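Local structure of ATPase BagA (Mycobacterium tuberculosis H37Rv, 6BS3) at residues I93-F99 / L132-L137; S236-N242 / P311-T317; L252-A256 / A292-T296; V260-R266 / F281-L285. The protein forms, together with BagB, a heterodimeric ATPase that hydrolyses ATP, an activity required for resistance to nitric oxide and to elevated glycerol. Residues are numbered along the deposited sequence.

Contact 1 (I93-F99 / L132-L137)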
# COMPACT_ATOMS: atom_id res chain seq x y z
N ILE A 93 5.97 -5.39 18.53
CA ILE A 93 7.36 -5.85 18.69
C ILE A 93 8.34 -4.71 18.35
O ILE A 93 8.22 -4.07 17.30
CB ILE A 93 7.70 -7.16 17.91
CG1 ILE A 93 6.82 -8.36 18.36
CG2 ILE A 93 9.20 -7.50 18.03
CD1 ILE A 93 6.91 -9.64 17.40
N ASP A 94 9.26 -4.42 19.27
CA ASP A 94 10.31 -3.42 19.12
C ASP A 94 11.55 -4.25 18.74
O ASP A 94 12.07 -5.00 19.58
CB ASP A 94 10.49 -2.69 20.46
CG ASP A 94 11.57 -1.62 20.56
OD1 ASP A 94 12.60 -1.74 19.85
OD2 ASP A 94 11.41 -0.69 21.36
N ILE A 95 11.96 -4.19 17.45
CA ILE A 95 13.07 -4.99 16.90
C ILE A 95 14.40 -4.71 17.63
O ILE A 95 15.18 -5.63 17.85
CB ILE A 95 13.20 -4.89 15.34
CG1 ILE A 95 14.05 -6.04 14.76
CG2 ILE A 95 13.73 -3.52 14.87
CD1 ILE A 95 13.43 -7.37 14.80
N GLU A 96 14.62 -3.45 18.02
CA GLU A 96 15.82 -3.01 18.74
C GLU A 96 15.89 -3.68 20.12
O GLU A 96 16.90 -4.31 20.42
CB GLU A 96 15.88 -1.49 18.79
CG GLU A 96 16.96 -0.93 19.70
CD GLU A 96 17.49 0.43 19.30
OE1 GLU A 96 18.45 0.89 19.96
OE2 GLU A 96 16.97 1.04 18.34
N ALA A 97 14.78 -3.64 20.88
CA ALA A 97 14.67 -4.29 22.20
C ALA A 97 14.71 -5.82 22.06
O ALA A 97 15.30 -6.48 22.92
CB ALA A 97 13.41 -3.84 22.92
N ALA A 98 14.13 -6.39 20.96
CA ALA A 98 14.16 -7.84 20.68
C ALA A 98 15.59 -8.31 20.39
O ALA A 98 15.97 -9.40 20.81
CB ALA A 98 13.21 -8.21 19.54
N PHE A 99 16.39 -7.48 19.70
CA PHE A 99 17.80 -7.79 19.41
C PHE A 99 18.66 -7.83 20.70
O PHE A 99 19.47 -8.74 20.85
CB PHE A 99 18.38 -6.84 18.34
CG PHE A 99 19.80 -7.14 17.92
CD1 PHE A 99 20.19 -8.43 17.57
CD2 PHE A 99 20.76 -6.14 17.86
CE1 PHE A 99 21.51 -8.71 17.21
CE2 PHE A 99 22.07 -6.41 17.47
CZ PHE A 99 22.44 -7.70 17.14
N LEU A 132 18.39 -11.56 10.06
CA LEU A 132 18.44 -11.42 11.53
C LEU A 132 17.08 -10.85 12.04
O LEU A 132 16.52 -11.35 13.01
CB LEU A 132 19.61 -10.49 11.96
CG LEU A 132 19.71 -10.20 13.47
CD1 LEU A 132 19.92 -11.49 14.26
CD2 LEU A 132 20.82 -9.21 13.77
N ARG A 133 16.56 -9.84 11.34
CA ARG A 133 15.28 -9.21 11.62
C ARG A 133 14.16 -10.25 11.65
O ARG A 133 13.49 -10.36 12.67
CB ARG A 133 15.01 -8.13 10.55
CG ARG A 133 14.12 -6.99 11.00
CD ARG A 133 14.35 -5.78 10.12
NE ARG A 133 14.03 -6.07 8.72
CZ ARG A 133 14.78 -5.73 7.69
NH1 ARG A 133 15.93 -5.08 7.87
NH2 ARG A 133 14.41 -6.04 6.46
N ASP A 134 14.02 -11.07 10.59
CA ASP A 134 13.00 -12.12 10.49
C ASP A 134 13.16 -13.23 11.53
O ASP A 134 12.15 -13.77 11.99
CB ASP A 134 12.93 -12.69 9.05
CG ASP A 134 12.55 -11.66 7.98
OD1 ASP A 134 12.00 -10.59 8.34
OD2 ASP A 134 12.81 -11.92 6.78
N VAL A 135 14.42 -13.59 11.91
CA VAL A 135 14.74 -14.58 12.94
C VAL A 135 14.22 -14.05 14.30
O VAL A 135 13.59 -14.80 15.04
CB VAL A 135 16.26 -14.93 12.98
CG1 VAL A 135 16.69 -15.54 14.33
CG2 VAL A 135 16.64 -15.86 11.83
N LEU A 136 14.48 -12.77 14.61
CA LEU A 136 14.05 -12.14 15.85
C LEU A 136 12.53 -12.10 15.95
O LEU A 136 11.99 -12.42 17.01
CB LEU A 136 14.63 -10.71 15.99
CG LEU A 136 16.15 -10.59 16.11
CD1 LEU A 136 16.60 -9.14 16.01
CD2 LEU A 136 16.66 -11.22 17.40
N LEU A 137 11.85 -11.73 14.85
CA LEU A 137 10.40 -11.56 14.77
C LEU A 137 9.63 -12.87 14.83
O LEU A 137 8.74 -12.98 15.66
CB LEU A 137 9.97 -10.73 13.55
CG LEU A 137 10.51 -9.30 13.48
CD1 LEU A 137 10.37 -8.72 12.09
CD2 LEU A 137 9.86 -8.41 14.53

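Contact 2 (S236-N242 / P311-T317). With ADP (adenosine-5'-diphosphate), chain C.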
# COMPACT_ATOMS: atom_id res chain seq x y z
N SER A 236 -7.76 -18.87 5.25
CA SER A 236 -8.88 -18.35 4.47
C SER A 236 -8.48 -17.17 3.60
O SER A 236 -7.53 -16.45 3.91
CB SER A 236 -9.99 -17.87 5.41
OG SER A 236 -10.72 -18.92 6.03
N VAL A 237 -9.24 -16.92 2.53
CA VAL A 237 -9.11 -15.69 1.74
C VAL A 237 -10.23 -14.79 2.31
O VAL A 237 -11.37 -15.23 2.39
CB VAL A 237 -9.20 -15.89 0.20
CG1 VAL A 237 -9.36 -14.54 -0.52
CG2 VAL A 237 -7.98 -16.62 -0.32
N ILE A 238 -9.89 -13.58 2.77
CA ILE A 238 -10.85 -12.65 3.34
C ILE A 238 -11.06 -11.51 2.38
O ILE A 238 -10.16 -10.68 2.19
CB ILE A 238 -10.45 -12.19 4.78
CG1 ILE A 238 -10.16 -13.40 5.70
CG2 ILE A 238 -11.52 -11.24 5.38
CD1 ILE A 238 -9.57 -13.09 7.18
N VAL A 239 -12.25 -11.47 1.74
CA VAL A 239 -12.62 -10.41 0.80
C VAL A 239 -13.22 -9.27 1.58
O VAL A 239 -14.35 -9.36 2.05
CB VAL A 239 -13.51 -10.88 -0.40
CG1 VAL A 239 -13.86 -9.70 -1.31
CG2 VAL A 239 -12.85 -11.99 -1.20
N ASN A 240 -12.44 -8.20 1.76
CA ASN A 240 -12.83 -7.00 2.48
C ASN A 240 -13.58 -5.99 1.59
O ASN A 240 -13.51 -6.06 0.36
CB ASN A 240 -11.57 -6.34 3.08
CG ASN A 240 -11.83 -5.38 4.22
OD1 ASN A 240 -12.86 -5.43 4.90
ND2 ASN A 240 -10.87 -4.48 4.46
N ARG A 241 -14.29 -5.06 2.25
CA ARG A 241 -15.04 -3.92 1.69
C ARG A 241 -15.96 -4.29 0.53
O ARG A 241 -15.89 -3.69 -0.55
CB ARG A 241 -14.13 -2.74 1.30
CG ARG A 241 -13.19 -2.31 2.40
CD ARG A 241 -12.73 -0.88 2.26
NE ARG A 241 -12.11 -0.61 0.97
CZ ARG A 241 -11.67 0.58 0.59
NH1 ARG A 241 -11.75 1.62 1.41
NH2 ARG A 241 -11.14 0.74 -0.61
N ASN A 242 -16.85 -5.25 0.79
CA ASN A 242 -17.85 -5.66 -0.18
C ASN A 242 -18.91 -4.58 -0.25
O ASN A 242 -19.06 -3.81 0.69
CB ASN A 242 -18.45 -7.00 0.20
CG ASN A 242 -17.55 -8.13 -0.15
OD1 ASN A 242 -17.44 -8.54 -1.33
ND2 ASN A 242 -16.87 -8.66 0.87
N PRO A 311 -11.10 -21.74 1.63
CA PRO A 311 -12.28 -21.05 2.18
C PRO A 311 -12.22 -19.53 2.01
O PRO A 311 -11.16 -18.91 2.04
CB PRO A 311 -12.30 -21.44 3.67
CG PRO A 311 -11.04 -22.12 3.93
CD PRO A 311 -10.36 -22.49 2.67
N ARG A 312 -13.38 -18.95 1.81
CA ARG A 312 -13.53 -17.53 1.58
C ARG A 312 -14.51 -16.89 2.54
O ARG A 312 -15.63 -17.37 2.71
CB ARG A 312 -13.94 -17.29 0.12
CG ARG A 312 -12.74 -17.00 -0.78
CD ARG A 312 -13.00 -17.31 -2.23
NE ARG A 312 -13.84 -16.30 -2.85
CZ ARG A 312 -14.27 -16.36 -4.11
NH1 ARG A 312 -13.94 -17.39 -4.87
NH2 ARG A 312 -15.02 -15.39 -4.61
N LEU A 313 -14.08 -15.79 3.14
CA LEU A 313 -14.83 -14.95 4.07
C LEU A 313 -15.05 -13.59 3.38
O LEU A 313 -14.25 -13.20 2.53
CB LEU A 313 -14.06 -14.76 5.42
CG LEU A 313 -13.87 -16.03 6.30
CD1 LEU A 313 -12.78 -15.84 7.33
CD2 LEU A 313 -15.17 -16.44 6.98
N GLU A 314 -16.15 -12.89 3.74
CA GLU A 314 -16.53 -11.60 3.18
C GLU A 314 -16.91 -10.65 4.30
O GLU A 314 -17.74 -10.98 5.14
CB GLU A 314 -17.76 -11.71 2.24
CG GLU A 314 -17.61 -12.63 1.03
CD GLU A 314 -17.64 -14.11 1.34
OE1 GLU A 314 -18.33 -14.50 2.31
OE2 GLU A 314 -16.96 -14.87 0.62
N LEU A 315 -16.35 -9.43 4.25
CA LEU A 315 -16.65 -8.37 5.18
C LEU A 315 -17.27 -7.19 4.43
O LEU A 315 -16.93 -6.96 3.26
CB LEU A 315 -15.38 -7.94 5.95
CG LEU A 315 -14.77 -9.01 6.87
CD1 LEU A 315 -13.46 -8.54 7.42
CD2 LEU A 315 -15.72 -9.35 8.02
N PRO A 316 -18.20 -6.44 5.07
CA PRO A 316 -18.78 -5.29 4.39
C PRO A 316 -17.86 -4.05 4.48
O PRO A 316 -16.77 -4.11 5.07
CB PRO A 316 -20.08 -5.06 5.19
CG PRO A 316 -19.69 -5.43 6.61
CD PRO A 316 -18.72 -6.59 6.45
N THR A 317 -18.31 -2.95 3.87
CA THR A 317 -17.67 -1.65 3.92
C THR A 317 -18.32 -0.91 5.09
O THR A 317 -19.55 -0.81 5.14
CB THR A 317 -17.93 -0.86 2.62
OG1 THR A 317 -17.35 -1.53 1.51
CG2 THR A 317 -17.43 0.59 2.69
PB ADP C . -3.45 -2.65 5.74
O1B ADP C . -2.94 -2.92 7.17
O2B ADP C . -2.57 -1.57 5.08
O3B ADP C . -3.57 -3.89 4.88
PA ADP C . -5.69 -1.15 6.99
O1A ADP C . -4.79 -0.06 7.58
O2A ADP C . -6.23 -2.05 8.04
O3A ADP C . -4.89 -1.98 5.89
O5' ADP C . -6.79 -0.55 6.02
C5' ADP C . -6.58 0.42 4.97
C4' ADP C . -7.63 1.50 5.12
O4' ADP C . -8.93 0.94 4.87
C3' ADP C . -7.72 2.17 6.49
O3' ADP C . -8.01 3.55 6.33
C2' ADP C . -8.87 1.41 7.17
O2' ADP C . -9.51 2.14 8.21
C1' ADP C . -9.78 1.14 5.98
N9 ADP C . -10.65 -0.04 6.11
C8 ADP C . -10.26 -1.33 6.36
N7 ADP C . -11.25 -2.19 6.35
C5 ADP C . -12.36 -1.41 6.08
C6 ADP C . -13.73 -1.73 5.91
N6 ADP C . -14.23 -2.96 6.03
N1 ADP C . -14.58 -0.72 5.60
C2 ADP C . -14.09 0.52 5.49
N3 ADP C . -12.83 0.94 5.65
C4 ADP C . -12.01 -0.08 5.94

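Contact 3 (L252-A256 / A292-T296)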
# COMPACT_ATOMS: atom_id res chain seq x y z
N LEU A 252 -28.76 -6.86 -13.76
CA LEU A 252 -27.39 -6.36 -13.64
C LEU A 252 -26.60 -6.60 -14.92
O LEU A 252 -25.95 -5.67 -15.40
CB LEU A 252 -26.69 -7.00 -12.44
CG LEU A 252 -25.23 -6.61 -12.27
CD1 LEU A 252 -25.10 -5.13 -12.01
CD2 LEU A 252 -24.59 -7.42 -11.18
N ALA A 253 -26.67 -7.83 -15.47
CA ALA A 253 -25.98 -8.24 -16.70
C ALA A 253 -26.36 -7.34 -17.88
O ALA A 253 -25.48 -6.98 -18.67
CB ALA A 253 -26.29 -9.69 -17.02
N LYS A 254 -27.66 -6.96 -17.97
CA LYS A 254 -28.19 -6.08 -19.01
C LYS A 254 -27.71 -4.64 -18.81
O LYS A 254 -27.22 -4.04 -19.77
CB LYS A 254 -29.73 -6.15 -19.06
CG LYS A 254 -30.28 -7.30 -19.87
CD LYS A 254 -31.78 -7.18 -20.04
CE LYS A 254 -32.35 -8.26 -20.93
NZ LYS A 254 -33.78 -8.02 -21.25
N ALA A 255 -27.85 -4.10 -17.57
CA ALA A 255 -27.44 -2.74 -17.19
C ALA A 255 -25.94 -2.46 -17.39
O ALA A 255 -25.57 -1.32 -17.68
CB ALA A 255 -27.87 -2.43 -15.77
N ALA A 256 -25.08 -3.51 -17.28
CA ALA A 256 -23.64 -3.43 -17.51
C ALA A 256 -23.34 -3.17 -19.00
O ALA A 256 -22.24 -2.72 -19.33
CB ALA A 256 -22.96 -4.70 -17.05
N ALA A 292 -23.78 -1.01 -12.17
CA ALA A 292 -23.77 -2.35 -12.77
C ALA A 292 -22.44 -2.65 -13.46
O ALA A 292 -21.99 -3.79 -13.37
CB ALA A 292 -24.92 -2.50 -13.73
N THR A 293 -21.81 -1.64 -14.12
CA THR A 293 -20.49 -1.77 -14.77
C THR A 293 -19.41 -2.01 -13.68
O THR A 293 -18.48 -2.79 -13.89
CB THR A 293 -20.17 -0.53 -15.64
OG1 THR A 293 -21.23 -0.30 -16.57
CG2 THR A 293 -18.85 -0.65 -16.39
N ARG A 294 -19.55 -1.36 -12.52
CA ARG A 294 -18.63 -1.52 -11.41
C ARG A 294 -18.77 -2.92 -10.77
O ARG A 294 -17.75 -3.55 -10.52
CB ARG A 294 -18.80 -0.39 -10.38
CG ARG A 294 -17.74 -0.40 -9.29
CD ARG A 294 -18.10 0.46 -8.10
NE ARG A 294 -17.19 0.21 -6.99
CZ ARG A 294 -17.17 0.91 -5.86
NH1 ARG A 294 -18.00 1.93 -5.69
NH2 ARG A 294 -16.31 0.59 -4.89
N ILE A 295 -20.01 -3.40 -10.55
CA ILE A 295 -20.30 -4.73 -9.97
C ILE A 295 -19.78 -5.86 -10.87
O ILE A 295 -19.12 -6.77 -10.37
CB ILE A 295 -21.82 -4.91 -9.62
CG1 ILE A 295 -22.38 -3.76 -8.73
CG2 ILE A 295 -22.12 -6.28 -9.00
CD1 ILE A 295 -21.73 -3.57 -7.28
N THR A 296 -20.07 -5.79 -12.18
CA THR A 296 -19.68 -6.76 -13.20
C THR A 296 -18.17 -6.95 -13.22
O THR A 296 -17.71 -8.09 -13.12
CB THR A 296 -20.28 -6.36 -14.55
OG1 THR A 296 -21.70 -6.26 -14.40
CG2 THR A 296 -19.95 -7.34 -15.67

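Contact 4 (V260-R266 / F281-L285)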
# COMPACT_ATOMS: atom_id res chain seq x y z
N VAL A 260 -31.23 -0.74 -19.39
CA VAL A 260 -32.11 -0.68 -18.19
C VAL A 260 -33.44 -0.29 -18.81
O VAL A 260 -33.52 0.82 -19.38
CB VAL A 260 -31.62 0.38 -17.18
CG1 VAL A 260 -32.30 0.22 -15.83
CG2 VAL A 260 -30.11 0.36 -17.03
N ASP A 261 -34.46 -1.16 -18.74
CA ASP A 261 -35.70 -0.75 -19.43
C ASP A 261 -36.25 0.47 -18.70
O ASP A 261 -36.51 0.35 -17.49
CB ASP A 261 -36.71 -1.90 -19.48
CG ASP A 261 -38.00 -1.55 -20.20
OD1 ASP A 261 -37.93 -1.30 -21.42
OD2 ASP A 261 -39.06 -1.52 -19.54
N ALA A 262 -36.42 1.59 -19.41
CA ALA A 262 -37.01 2.74 -18.70
C ALA A 262 -38.52 2.55 -18.52
O ALA A 262 -39.02 2.89 -17.44
CB ALA A 262 -36.73 4.00 -19.47
N ASP A 263 -39.23 2.05 -19.53
CA ASP A 263 -40.67 1.90 -19.33
C ASP A 263 -41.03 1.29 -17.97
O ASP A 263 -41.90 1.82 -17.29
CB ASP A 263 -41.32 1.12 -20.49
CG ASP A 263 -41.42 1.88 -21.81
OD1 ASP A 263 -41.68 3.10 -21.78
OD2 ASP A 263 -41.27 1.24 -22.88
N SER A 264 -40.33 0.21 -17.55
CA SER A 264 -40.54 -0.45 -16.25
C SER A 264 -40.13 0.47 -15.09
O SER A 264 -40.83 0.51 -14.07
CB SER A 264 -39.76 -1.77 -16.18
OG SER A 264 -40.01 -2.47 -14.98
N VAL A 265 -39.01 1.23 -15.26
CA VAL A 265 -38.48 2.19 -14.27
C VAL A 265 -39.46 3.36 -14.09
O VAL A 265 -39.80 3.69 -12.95
CB VAL A 265 -37.02 2.66 -14.60
CG1 VAL A 265 -36.50 3.63 -13.54
CG2 VAL A 265 -36.07 1.47 -14.73
N ARG A 266 -39.93 3.96 -15.21
CA ARG A 266 -40.90 5.07 -15.23
C ARG A 266 -42.23 4.67 -14.57
O ARG A 266 -42.82 5.49 -13.86
CB ARG A 266 -41.15 5.55 -16.68
CG ARG A 266 -41.11 7.06 -16.83
CD ARG A 266 -41.55 7.53 -18.21
NE ARG A 266 -40.59 7.21 -19.26
CZ ARG A 266 -39.58 7.99 -19.63
NH1 ARG A 266 -39.37 9.15 -19.03
NH2 ARG A 266 -38.76 7.61 -20.60
N PHE A 281 -34.29 11.80 -15.33
CA PHE A 281 -34.63 10.40 -15.59
C PHE A 281 -33.48 9.71 -16.33
O PHE A 281 -33.09 8.61 -15.94
CB PHE A 281 -35.97 10.25 -16.34
CG PHE A 281 -36.39 8.81 -16.57
CD1 PHE A 281 -36.94 8.06 -15.54
CD2 PHE A 281 -36.21 8.21 -17.81
CE1 PHE A 281 -37.31 6.73 -15.74
CE2 PHE A 281 -36.58 6.88 -18.01
CZ PHE A 281 -37.12 6.15 -16.98
N ALA A 282 -32.93 10.38 -17.38
CA ALA A 282 -31.78 9.87 -18.14
C ALA A 282 -30.55 9.71 -17.23
O ALA A 282 -29.86 8.70 -17.32
CB ALA A 282 -31.45 10.81 -19.29
N GLY A 283 -30.34 10.70 -16.35
CA GLY A 283 -29.25 10.73 -15.38
C GLY A 283 -29.32 9.61 -14.36
O GLY A 283 -28.29 9.03 -14.02
N LEU A 284 -30.55 9.29 -13.90
CA LEU A 284 -30.85 8.21 -12.96
C LEU A 284 -30.53 6.84 -13.61
O LEU A 284 -30.01 5.95 -12.93
CB LEU A 284 -32.33 8.30 -12.53
CG LEU A 284 -32.95 7.12 -11.76
CD1 LEU A 284 -32.61 7.18 -10.29
CD2 LEU A 284 -34.45 7.08 -11.96
N LEU A 285 -30.81 6.71 -14.93
CA LEU A 285 -30.53 5.48 -15.69
C LEU A 285 -29.02 5.22 -15.83
O LEU A 285 -28.59 4.09 -15.56
CB LEU A 285 -31.21 5.50 -17.07
CG LEU A 285 -32.74 5.40 -17.12
CD1 LEU A 285 -33.24 5.61 -18.53
CD2 LEU A 285 -33.25 4.05 -16.64

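Contact 1 (I93-F99 / L132-L137)
Start at Leu132, in the first turn of helix 130-146: its CD2 lies 3.5 Å from CE1 of Phe99, which reaches across from helix 95-107. Next comes Arg133, whose carbonyl O sits 3.7 Å from Ile95 CD1 while its aliphatic CG passes 3.9 Å from Ile95 CG1; the guanidinium leaves the interface and bonds to the backbone of Thr126. Leu136 is the most covered residue, 78 Å² of it lying under the other segment. Its CB meets Ile95 CD1 at 3.7 Å, its CD1 meets Phe99 CB at 3.7 Å, and its CD2 lies 3.9 Å from the carbonyl O of Ala98. Leu137 then reaches back so that its CD2 touches both Ile93 CG2 and Ile95 CD1, each at 3.7 Å. The two helical segments cross almost at right angles (81°), their axes 9.9 Å apart. Asp94 is the N-cap, its OD1 accepting from Ala97 N at 3.1 Å. The contact thus joins the start of helix 95-107, which follows sheet strand 86-92, to helix 130-146. Between the segments the chemistry is aliphatic and aromatic packing without polar bonds, so at this point the helices meet through side-chain fit, not directional bonding.

Contact 2 (S236-N242 / P311-T317)
The chain turns a corner at Arg241, whose backbone takes up left-handed angles (48/55), and Leu315 O receives two bonds from the next residue: Asn242 N at 3.0 Å and Asn242 ND2 at 2.9 Å. Thr317 OG1 donates to Asn242 O at 3.0 Å and ties the far end. Before the corner the pairing is regular and parallel: Val237 N to Pro311 O (2.8 Å), Leu313 N to Val237 O (2.9 Å), Val239 N to Leu313 O (2.8 Å), Leu315 N to Val239 O (3.0 Å). This is the edge of the P-loop NTPase sheet of the ArsA family: strand 312-316 is outermost within this chain, and helix 34-46, which follows the Walker A loop, covers Ile238 and Leu315. On that face Ile238 CG1 packs 3.9 Å from Leu313 CD1; Val237, Val239, Arg312 and Glu314 point to the other. Residues at this end of the pair, by the corner, hold the adenine of ADP. ADP N6 donates to Pro316 O at 2.9 Å and, weakly, to Asn240 OD1 at 3.0 Å, while Asn240 ND2, which bonds to Thr32 O, comes within 3.0 Å of ADP N7. Arg241 CG lies 3.6 Å from ADP C6.

Contact 3 (L252-A256 / A292-T296)
Small residues let the end of helix 249-255 and the residue after it come close to helix 278-302. Ala292, on the long helix, is the bump: its methyl points at the other segment and enters a shallow hollow formed by Ala255 and Ala256, with Ala255 CB 3.6 Å and Ala256 N 3.7 Å from Ala292 CB. Leu252, covered over 70 Å², is a bump of its own; its CD2 fits against Ile295 CG2 at 3.5 Å. At the other end the methyl of Ala256 settles beside Thr296, 3.3 Å from its OG1, and the backbones draw together until the CA atoms of Ala256 and Thr293 are 4.5 Å apart. The threonine hydroxyls are already used along their own helix: Thr296 OG1 donates to Ala292 O at 2.7 Å, and Thr293 OG1 bonds to Ile289 O. The short helix 249-255 is thereby laid on the middle of the long one, away from the nucleotide. With those hydroxyls turned back to their own backbone, the mating surface is mostly methyls and aliphatic carbon, held by close steric fit.

Contact 4 (V260-R266 / F281-L285)
Phe281 carries the contact. With chi1 at -177° (t) its ring reaches out from helix 278-302, and 98 Å² of the residue is covered by the other segment, the largest share of any residue here. Three residues of 260-266 meet it: Ala262 CB at the ring edge, near its plane, 3.2 Å from Phe281 CE2; Val265 CG1, 3.9 Å from Phe281 CE1; and the guanidinium of Arg266 over one face. Arg266 gets there with chi1 at -133°, between wells, followed by chi3 in m, which folds the chain back so that CZ stands 4.0 Å from the centroid of the Phe281 ring, 30° off the normal: an off-centre cation-pi contact. Leu285, in the common m,t rotamer, reaches Ala262 and Val260, its CD1 4.0 Å from Ala262 CB and its CD2 4.0 Å from Val260 CG1; Val265 CG2 lies 4.3 Å from Leu285 CD2. Asp261, with chi1 in t, turns away from the interface and caps the helix, OD2 accepting from Ser264 N at 2.9 Å. Val265 and Leu284 also pack against the partner Anion transporter chain. Thus an N-capped short helix crosses the start of the long helix 278-302 at 112°, the segment axes 11.6 Å apart, in the helical insertion between the last two strands of this P-loop NTPase sheet.

Contact 2 is the one at the nucleotide: it closes the loop from strand 234-242 to strand 312-316, and contacts 3 and 4 are nested inside that loop. Both use helix 278-302, the two short helices packing in succession along it; their centres are about 15 Å apart, and they touch where Ala255 CB meets Val260 CG2 at 3.8 Å. Contact 3 comes within about 6 Å of contact 2 (nearest atoms), contact 4 only within about 20 Å. Contact 1 sits across the chain's centre from contacts 3 and 4, its centre about 60 Å from that of contact 4 and about 31 Å from that of contact 2; its Leu137 side chain is about 14 Å from the bound magnesium.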